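Local coordinates for acylphosphatase (Coxiella burnetii, PDB 3TRG), which catalyses the hydrolysis of acyl phosphates to a carboxylate and phosphate, as a member of the acylphosphatase family, at residues I14-G20 against V79-E85; R28-R32 against D94-R98. All coordinates share one frame; numbering follows the deposited sequence. Where two conformers were deposited one is given.

Contact 1 (I14-G20 against V79-E85); sequences IHVTVSG and VSNVNWE. With EDO (1,2-ethanediol), chain C.
Trp84 holds CG between its backbone N and carbonyl carbon (chi1 68°) and Ile14 sends CG2 anti to its own carbonyl carbon, which brings Ile14 CG2 to 3.8 Å from Trp84 CE3. They belong to the antiparallel pairing of strand 11-19 with the outermost strand 78-87 of the acylphosphatase sheet. Ser80 and Asn81 both face Ser19, a classic beta bulge. Ser19 O bonds Ser80 N at 2.8 Å, with the donor tilted 32° from the carbonyl plane, and Asn81 N only weakly. Beyond the bulge the register is regular: Ser19 N bonds Asn81 O, Asn83 N bonds Thr17 O, and His15 and Glu85 exchange two backbone bonds. Val16, Val18, Val82 and Trp84 line one face, turned toward the helices. Val18 CG1 meets Val79 CG1 at 3.6 Å, the side chains crossing at about a right angle, while Val16 CG2 rests on Trp84 CB. The other face is polar. On it, a 1,2-ethanediol, probably from the crystallisation liquor, joins His15 to Glu85, while His15 NE2 is held by Glu53 of the next strand. His15 ND1 donates in the ring plane to the ethanediol O1 at 2.7 Å, and that O1 donates to Glu85 OE2 at 2.8 Å.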
ATOM      1  N   ILE A  14      -4.729   6.292  -1.800  1.00  6.37           N
ATOM      2  CA  ILE A  14      -4.530   5.667  -3.105  1.00  5.69           C
ATOM      3  C   ILE A  14      -4.963   4.202  -3.063  1.00  8.06           C
ATOM      4  O   ILE A  14      -5.006   3.587  -1.992  1.00  8.13           O
ATOM      5  CB  ILE A  14      -3.058   5.755  -3.585  1.00  6.16           C
ATOM      6  CG1 ILE A  14      -2.134   4.946  -2.668  1.00  9.22           C
ATOM      7  CG2 ILE A  14      -2.607   7.216  -3.696  1.00  7.48           C
ATOM      8  CD1 ILE A  14      -0.733   4.744  -3.246  1.00 10.35           C
ATOM      9  N   HIS A  15      -5.286   3.661  -4.233  1.00  6.36           N
ATOM     10  CA  HIS A  15      -5.569   2.244  -4.401  1.00  6.21           C
ATOM     11  C   HIS A  15      -4.505   1.679  -5.338  1.00  8.08           C
ATOM     12  O   HIS A  15      -4.141   2.322  -6.322  1.00  8.98           O
ATOM     13  CB  HIS A  15      -6.966   2.060  -4.994  1.00  8.88           C
ATOM     14  CG  HIS A  15      -7.320   0.636  -5.289  1.00  8.95           C
ATOM     15  ND1 HIS A  15      -7.277   0.109  -6.561  1.00 12.34           N
ATOM     16  CD2 HIS A  15      -7.729  -0.369  -4.478  1.00  7.84           C
ATOM     17  CE1 HIS A  15      -7.647  -1.161  -6.522  1.00 13.49           C
ATOM     18  NE2 HIS A  15      -7.926  -1.475  -5.269  1.00  9.91           N
ATOM     19  N   VAL A  16      -4.001   0.489  -5.022  1.00  7.41           N
ATOM     20  CA  VAL A  16      -2.883  -0.086  -5.766  1.00  7.23           C
ATOM     21  C   VAL A  16      -3.109  -1.558  -6.057  1.00  7.65           C
ATOM     22  O   VAL A  16      -3.653  -2.286  -5.224  1.00  8.84           O
ATOM     23  CB  VAL A  16      -1.574   0.007  -4.963  1.00  7.13           C
ATOM     24  CG1 VAL A  16      -0.362  -0.233  -5.872  1.00  7.53           C
ATOM     25  CG2 VAL A  16      -1.468   1.357  -4.252  1.00  7.74           C
ATOM     26  N   THR A  17      -2.689  -1.987  -7.245  1.00  7.25           N
ATOM     27  CA  THR A  17      -2.483  -3.407  -7.513  1.00  6.76           C
ATOM     28  C   THR A  17      -1.024  -3.640  -7.890  1.00  8.79           C
ATOM     29  O   THR A  17      -0.413  -2.836  -8.599  1.00 11.57           O
ATOM     30  CB  THR A  17      -3.412  -3.964  -8.607  1.00  9.95           C
ATOM     31  OG1 THR A  17      -3.299  -3.166  -9.789  1.00 13.64           O
ATOM     32  CG2 THR A  17      -4.860  -3.966  -8.129  1.00 11.60           C
ATOM     33  N   VAL A  18      -0.471  -4.739  -7.389  1.00  7.25           N
ATOM     34  CA  VAL A  18       0.928  -5.076  -7.609  1.00  8.21           C
ATOM     35  C   VAL A  18       0.992  -6.466  -8.217  1.00  8.09           C
ATOM     36  O   VAL A  18       0.490  -7.426  -7.639  1.00  8.01           O
ATOM     37  CB  VAL A  18       1.721  -5.054  -6.291  1.00  7.61           C
ATOM     38  CG1 VAL A  18       3.194  -5.390  -6.545  1.00  8.84           C
ATOM     39  CG2 VAL A  18       1.596  -3.689  -5.614  1.00 10.50           C
ATOM     40  N   SER A  19       1.608  -6.569  -9.391  0.53  8.71           N
ATOM     41  CA  SER A  19       1.687  -7.842 -10.093  0.53  9.49           C
ATOM     42  C   SER A  19       3.099  -8.409 -10.082  0.53  9.53           C
ATOM     43  O   SER A  19       4.073  -7.679  -9.890  0.53 10.50           O
ATOM     44  CB  SER A  19       1.206  -7.690 -11.538  0.53 10.63           C
ATOM     45  OG  SER A  19       2.092  -6.874 -12.288  0.53 11.67           O
ATOM     46  N   GLY A  20       3.196  -9.716 -10.303  1.00 11.51           N
ATOM     47  CA  GLY A  20       4.479 -10.390 -10.381  1.00 10.88           C
ATOM     48  C   GLY A  20       4.519 -11.628  -9.511  1.00 12.72           C
ATOM     49  O   GLY A  20       3.491 -12.256  -9.246  1.00 14.95           O
ATOM     50  N   VAL A  79       8.482  -8.138  -8.383  1.00 10.06           N
ATOM     51  CA  VAL A  79       7.374  -7.306  -8.837  1.00 10.17           C
ATOM     52  C   VAL A  79       7.540  -6.897 -10.296  1.00 12.00           C
ATOM     53  O   VAL A  79       8.596  -6.402 -10.692  1.00 13.75           O
ATOM     54  CB  VAL A  79       7.233  -6.043  -7.955  1.00  7.98           C
ATOM     55  CG1 VAL A  79       6.206  -5.082  -8.533  1.00  8.76           C
ATOM     56  CG2 VAL A  79       6.871  -6.436  -6.524  1.00 10.36           C
ATOM     57  N   SER A  80       6.495  -7.110 -11.089  1.00 11.36           N
ATOM     58  CA  SER A  80       6.528  -6.789 -12.513  1.00 11.54           C
ATOM     59  C   SER A  80       5.809  -5.480 -12.841  1.00 10.85           C
ATOM     60  O   SER A  80       6.083  -4.850 -13.865  1.00 11.78           O
ATOM     61  CB  SER A  80       5.918  -7.932 -13.328  1.00 15.88           C
ATOM     62  OG  SER A  80       4.550  -8.114 -12.991  1.00 16.76           O
ATOM     63  N   ASN A  81       4.878  -5.076 -11.984  1.00  9.65           N
ATOM     64  CA  ASN A  81       4.172  -3.822 -12.194  1.00 11.19           C
ATOM     65  C   ASN A  81       3.524  -3.313 -10.919  1.00 11.98           C
ATOM     66  O   ASN A  81       3.111  -4.097 -10.065  1.00 11.60           O
ATOM     67  CB  ASN A  81       3.102  -3.966 -13.279  1.00 12.63           C
ATOM     68  CG  ASN A  81       2.529  -2.629 -13.707  1.00 16.78           C
ATOM     69  OD1 ASN A  81       3.266  -1.682 -13.986  1.00 17.79           O
ATOM     70  ND2 ASN A  81       1.204  -2.540 -13.750  1.00 20.24           N
ATOM     71  N   VAL A  82       3.452  -1.990 -10.804  1.00 11.32           N
ATOM     72  CA  VAL A  82       2.723  -1.337  -9.730  1.00  9.85           C
ATOM     73  C   VAL A  82       1.781  -0.337 -10.382  1.00 13.14           C
ATOM     74  O   VAL A  82       2.216   0.568 -11.100  1.00 13.31           O
ATOM     75  CB  VAL A  82       3.661  -0.597  -8.767  1.00  8.99           C
ATOM     76  CG1 VAL A  82       2.858   0.118  -7.686  1.00  8.62           C
ATOM     77  CG2 VAL A  82       4.661  -1.565  -8.153  1.00  8.83           C
ATOM     78  N   ASN A  83       0.489  -0.518 -10.149  1.00 10.08           N
ATOM     79  CA  ASN A  83      -0.522   0.318 -10.773  1.00 11.01           C
ATOM     80  C   ASN A  83      -1.313   0.990  -9.668  1.00 10.51           C
ATOM     81  O   ASN A  83      -1.984   0.318  -8.897  1.00  9.98           O
ATOM     82  CB  ASN A  83      -1.436  -0.549 -11.637  1.00 12.58           C
ATOM     83  CG  ASN A  83      -2.489   0.251 -12.360  1.00 20.25           C
ATOM     84  OD1 ASN A  83      -2.341   1.453 -12.568  1.00 24.33           O
ATOM     85  ND2 ASN A  83      -3.567  -0.417 -12.753  1.00 25.84           N
ATOM     86  N   TRP A  84      -1.218   2.309  -9.573  1.00 10.08           N
ATOM     87  CA  TRP A  84      -1.916   3.013  -8.506  1.00  8.95           C
ATOM     88  C   TRP A  84      -2.732   4.192  -9.010  1.00  9.54           C
ATOM     89  O   TRP A  84      -2.454   4.757 -10.067  1.00 10.10           O
ATOM     90  CB  TRP A  84      -0.946   3.455  -7.399  1.00  9.43           C
ATOM     91  CG  TRP A  84       0.050   4.531  -7.773  1.00 11.74           C
ATOM     92  CD1 TRP A  84       1.314   4.351  -8.258  1.00 11.90           C
ATOM     93  CD2 TRP A  84      -0.128   5.947  -7.639  1.00 11.73           C
ATOM     94  NE1 TRP A  84       1.926   5.570  -8.457  1.00 12.62           N
ATOM     95  CE2 TRP A  84       1.062   6.565  -8.083  1.00 12.80           C
ATOM     96  CE3 TRP A  84      -1.183   6.753  -7.199  1.00 11.21           C
ATOM     97  CZ2 TRP A  84       1.227   7.950  -8.095  1.00 12.44           C
ATOM     98  CZ3 TRP A  84      -1.020   8.128  -7.212  1.00 11.69           C
ATOM     99  CH2 TRP A  84       0.177   8.714  -7.659  1.00 11.16           C
ATOM    100  N   GLU A  85      -3.768   4.540  -8.259  1.00  8.66           N
ATOM    101  CA  GLU A  85      -4.458   5.790  -8.516  1.00  8.13           C
ATOM    102  C   GLU A  85      -4.930   6.392  -7.208  1.00  7.63           C
ATOM    103  O   GLU A  85      -5.206   5.678  -6.243  1.00  7.53           O
ATOM    104  CB  GLU A  85      -5.635   5.593  -9.476  1.00 12.54           C
ATOM    105  CG  GLU A  85      -6.867   4.959  -8.858  1.00 13.12           C
ATOM    106  CD  GLU A  85      -7.913   4.593  -9.893  1.00 17.01           C
ATOM    107  OE1 GLU A  85      -8.774   5.441 -10.206  1.00 14.09           O
ATOM    108  OE2 GLU A  85      -7.862   3.455 -10.400  1.00 15.59           O
TER
HETATM  109  C1  EDO C  97      -5.434   1.402  -9.513  1.00 24.86           C
HETATM  110  O1  EDO C  97      -6.703   1.458  -8.847  1.00 19.18           O
HETATM  111  C2  EDO C  97      -4.811   0.032  -9.286  1.00 30.06           C
HETATM  112  O2  EDO C  97      -5.593  -0.977  -9.929  1.00 29.85           O
HETATM  113  O   HOH W   1      -0.310  -4.223 -11.411  0.88 16.30           O
HETATM  114  O   HOH W   2      -4.796  -3.242 -12.016  0.39 17.32           O

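Contact 2 (R28-R32 against D94-R98)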
ATOM      1  N   ARG A  28       1.771  -9.375   2.051  1.00 10.27           N
ATOM      2  CA  ARG A  28       0.794  -8.652   2.869  1.00 11.87           C
ATOM      3  C   ARG A  28       1.437  -8.060   4.113  1.00 10.16           C
ATOM      4  O   ARG A  28       1.304  -6.872   4.393  1.00  9.48           O
ATOM      5  CB  ARG A  28      -0.344  -9.579   3.311  1.00 14.34           C
ATOM      6  CG  ARG A  28      -1.360  -9.931   2.245  1.00 17.59           C
ATOM      7  CD  ARG A  28      -2.450 -10.816   2.843  1.00 17.58           C
ATOM      8  NE  ARG A  28      -1.870 -11.684   3.857  1.00 20.69           N
ATOM      9  CZ  ARG A  28      -2.433 -11.967   5.026  1.00 23.24           C
ATOM     10  NH1 ARG A  28      -3.626 -11.477   5.335  1.00 23.34           N
ATOM     11  NH2 ARG A  28      -1.799 -12.751   5.884  1.00 22.18           N
ATOM     12  N   GLU A  29       2.122  -8.904   4.876  1.00  9.00           N
ATOM     13  CA  GLU A  29       2.737  -8.456   6.116  1.00 10.03           C
ATOM     14  C   GLU A  29       3.777  -7.365   5.871  1.00  9.78           C
ATOM     15  O   GLU A  29       3.883  -6.421   6.651  1.00 10.68           O
ATOM     16  CB  GLU A  29       3.346  -9.632   6.887  1.00 10.94           C
ATOM     17  CG  GLU A  29       2.308 -10.643   7.379  1.00 11.69           C
ATOM     18  CD  GLU A  29       1.963 -11.698   6.344  1.00 13.28           C
ATOM     19  OE1 GLU A  29       2.448 -11.617   5.196  1.00 10.35           O
ATOM     20  OE2 GLU A  29       1.204 -12.630   6.687  1.00 16.76           O
ATOM     21  N   SER A  30       4.523  -7.482   4.777  1.00  7.45           N
ATOM     22  CA  SER A  30       5.591  -6.524   4.482  1.00  8.36           C
ATOM     23  C   SER A  30       5.023  -5.152   4.129  1.00  9.65           C
ATOM     24  O   SER A  30       5.603  -4.120   4.476  1.00 10.06           O
ATOM     25  CB  SER A  30       6.509  -7.040   3.363  1.00 11.65           C
ATOM     26  OG  SER A  30       5.947  -6.855   2.076  1.00 14.36           O
ATOM     27  N   VAL A  31       3.885  -5.148   3.441  1.00  8.44           N
ATOM     28  CA  VAL A  31       3.202  -3.902   3.103  1.00  7.62           C
ATOM     29  C   VAL A  31       2.681  -3.232   4.377  1.00  7.11           C
ATOM     30  O   VAL A  31       2.863  -2.026   4.569  1.00  8.56           O
ATOM     31  CB  VAL A  31       2.040  -4.141   2.115  1.00  8.20           C
ATOM     32  CG1 VAL A  31       1.201  -2.881   1.956  1.00  8.48           C
ATOM     33  CG2 VAL A  31       2.579  -4.604   0.759  1.00 10.47           C
ATOM     34  N   ARG A  32       2.057  -4.012   5.257  1.00  7.84           N
ATOM     35  CA  ARG A  32       1.554  -3.457   6.518  1.00  7.80           C
ATOM     36  C   ARG A  32       2.685  -2.836   7.333  1.00  9.52           C
ATOM     37  O   ARG A  32       2.549  -1.731   7.862  1.00  8.59           O
ATOM     38  CB  ARG A  32       0.822  -4.512   7.351  1.00  6.33           C
ATOM     39  CG  ARG A  32       0.391  -4.008   8.732  1.00  9.04           C
ATOM     40  CD  ARG A  32      -0.092  -5.146   9.634  1.00  7.99           C
ATOM     41  NE  ARG A  32       0.968  -6.133   9.833  1.00 13.01           N
ATOM     42  CZ  ARG A  32       0.761  -7.408  10.145  1.00 13.71           C
ATOM     43  NH1 ARG A  32      -0.476  -7.866  10.304  1.00 13.93           N
ATOM     44  NH2 ARG A  32       1.796  -8.229  10.292  1.00 14.44           N
ATOM     45  N   ASP A  94      -5.910   2.405  11.337  1.00  8.81           N
ATOM     46  CA  ASP A  94      -4.694   1.611  11.317  1.00  9.26           C
ATOM     47  C   ASP A  94      -4.495   0.988   9.952  1.00  8.26           C
ATOM     48  O   ASP A  94      -5.267   1.243   9.026  1.00  8.23           O
ATOM     49  CB  ASP A  94      -4.745   0.512  12.377  1.00 12.61           C
ATOM     50  CG  ASP A  94      -5.974  -0.371  12.250  1.00 19.42           C
ATOM     51  OD1 ASP A  94      -6.624  -0.358  11.183  1.00 17.89           O
ATOM     52  OD2 ASP A  94      -6.292  -1.086  13.228  1.00 25.40           O
ATOM     53  N   PHE A  95      -3.454   0.173   9.831  1.00 10.83           N
ATOM     54  CA  PHE A  95      -3.210  -0.553   8.592  1.00  9.20           C
ATOM     55  C   PHE A  95      -3.293  -2.045   8.875  1.00  9.90           C
ATOM     56  O   PHE A  95      -2.569  -2.562   9.724  1.00 11.32           O
ATOM     57  CB  PHE A  95      -1.852  -0.185   7.984  1.00  9.64           C
ATOM     58  CG  PHE A  95      -1.779  -0.442   6.504  1.00  7.92           C
ATOM     59  CD1 PHE A  95      -1.693  -1.737   6.021  1.00  7.26           C
ATOM     60  CD2 PHE A  95      -1.846   0.603   5.602  1.00 10.33           C
ATOM     61  CE1 PHE A  95      -1.652  -1.985   4.654  1.00  7.93           C
ATOM     62  CE2 PHE A  95      -1.807   0.368   4.239  1.00  9.91           C
ATOM     63  CZ  PHE A  95      -1.710  -0.925   3.764  1.00  8.87           C
ATOM     64  N   ARG A  96      -4.192  -2.730   8.177  1.00  8.51           N
ATOM     65  CA  ARG A  96      -4.458  -4.131   8.475  1.00 10.13           C
ATOM     66  C   ARG A  96      -4.250  -5.034   7.278  1.00 10.32           C
ATOM     67  O   ARG A  96      -4.466  -4.628   6.137  1.00 11.43           O
ATOM     68  CB  ARG A  96      -5.898  -4.298   8.950  1.00 12.98           C
ATOM     69  CG  ARG A  96      -6.221  -3.596  10.251  1.00 15.82           C
ATOM     70  CD  ARG A  96      -7.601  -4.006  10.724  1.00 23.90           C
ATOM     71  NE  ARG A  96      -8.021  -3.272  11.913  1.00 31.42           N
ATOM     72  CZ  ARG A  96      -9.166  -3.493  12.551  1.00 39.97           C
ATOM     73  NH1 ARG A  96      -9.998  -4.434  12.116  1.00 41.08           N
ATOM     74  NH2 ARG A  96      -9.477  -2.779  13.626  1.00 43.06           N
ATOM     75  N   VAL A  97      -3.849  -6.273   7.534  1.00 10.03           N
ATOM     76  CA  VAL A  97      -3.938  -7.287   6.493  1.00 10.85           C
ATOM     77  C   VAL A  97      -5.379  -7.782   6.383  1.00 11.70           C
ATOM     78  O   VAL A  97      -6.111  -7.835   7.377  1.00 13.96           O
ATOM     79  CB  VAL A  97      -2.980  -8.471   6.727  1.00 12.22           C
ATOM     80  CG1 VAL A  97      -1.548  -7.970   6.822  1.00  9.21           C
ATOM     81  CG2 VAL A  97      -3.370  -9.246   7.977  1.00 16.19           C
ATOM     82  N   ARG A  98      -5.787  -8.105   5.162  1.00  8.58           N
ATOM     83  CA  ARG A  98      -7.100  -8.684   4.914  1.00  9.08           C
ATOM     84  C   ARG A  98      -6.963  -9.985   4.146  1.00 13.36           C
ATOM     85  O   ARG A  98      -7.966 -10.581   3.762  1.00 18.57           O
ATOM     86  CB  ARG A  98      -7.989  -7.720   4.131  1.00  8.93           C
ATOM     87  CG  ARG A  98      -8.451  -6.535   4.934  1.00  9.46           C
ATOM     88  CD  ARG A  98      -9.374  -5.650   4.112  1.00  8.84           C
ATOM     89  NE  ARG A  98      -9.844  -4.528   4.915  1.00 10.88           N
ATOM     90  CZ  ARG A  98     -10.664  -3.584   4.471  1.00  7.76           C
ATOM     91  NH1 ARG A  98     -11.116  -3.622   3.224  1.00 10.64           N
ATOM     92  NH2 ARG A  98     -11.037  -2.602   5.282  1.00 15.04           N
ATOM     93  OXT ARG A  98      -5.856 -10.457   3.892  1.00 13.95           O
TER
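Arg28 reaches from helix 27-37 to the C-terminal end of edge strand 95-97, which runs nearly antiparallel to the helix (176°) in the alpha+beta, ferredoxin-like fold of acylphosphatases. Its CB lies 4.0 Å from Val97 CG1. The extended chi2 carries CD to 3.6 Å from Arg98 OXT, and the bend at chi3 (-34°) then turns the guanidinium over Val97. One face lies on this valine, NH1 standing 3.4 Å from Val97 CB, and NH1 also makes a salt bridge with the C-terminal carboxylate at Arg98 OXT, 2.8 Å away and 15° out of the guanidinium plane. NH2 turns back to Glu29 OE2 in a weak hydrogen bond, part of a salt bridge. Two carboxylates, one bound weakly, thus restrain a group predicted to be catalytic, which also touches the other predicted active-site residue, Asn46. One helical turn on, Arg32 puts CG 3.4 Å from Phe95 O and spreads one guanidinium face over Val97 CG1. Deeper in, Val44 of the neighbouring strand touches Val31, Phe95 and Val97. The Phe95 ring, set nearly perpendicular to the Arg32 guanidinium, meets that arginine's backbone obliquely and ends on Val31, with Phe95 CZ 3.9 Å from Val31 CG1.

How the contacts relate
Contacts 1 and 2 occupy opposite ends of one five-stranded sheet, since 78-87 and 95-97 are its outermost strands; their centres lie 15 Å apart and they do not touch. Contact 1 pairs two strands within the sheet, so backbone hydrogen bonds dominate, and a buried valine face is set against a more exposed polar one. Contact 2 packs a helix against a strand, with no backbone hydrogen bond between them: hydrophobic contacts at the buried Val31 and Phe95 give way, among partly exposed arginines, to a salt bridge at the chain terminus, beside the predicted active site. Strand 11-19 leads in sequence to helix 27-37, whose Phe27 packs on Val18 and Val79, while the next residue, Arg28, belongs to contact 2.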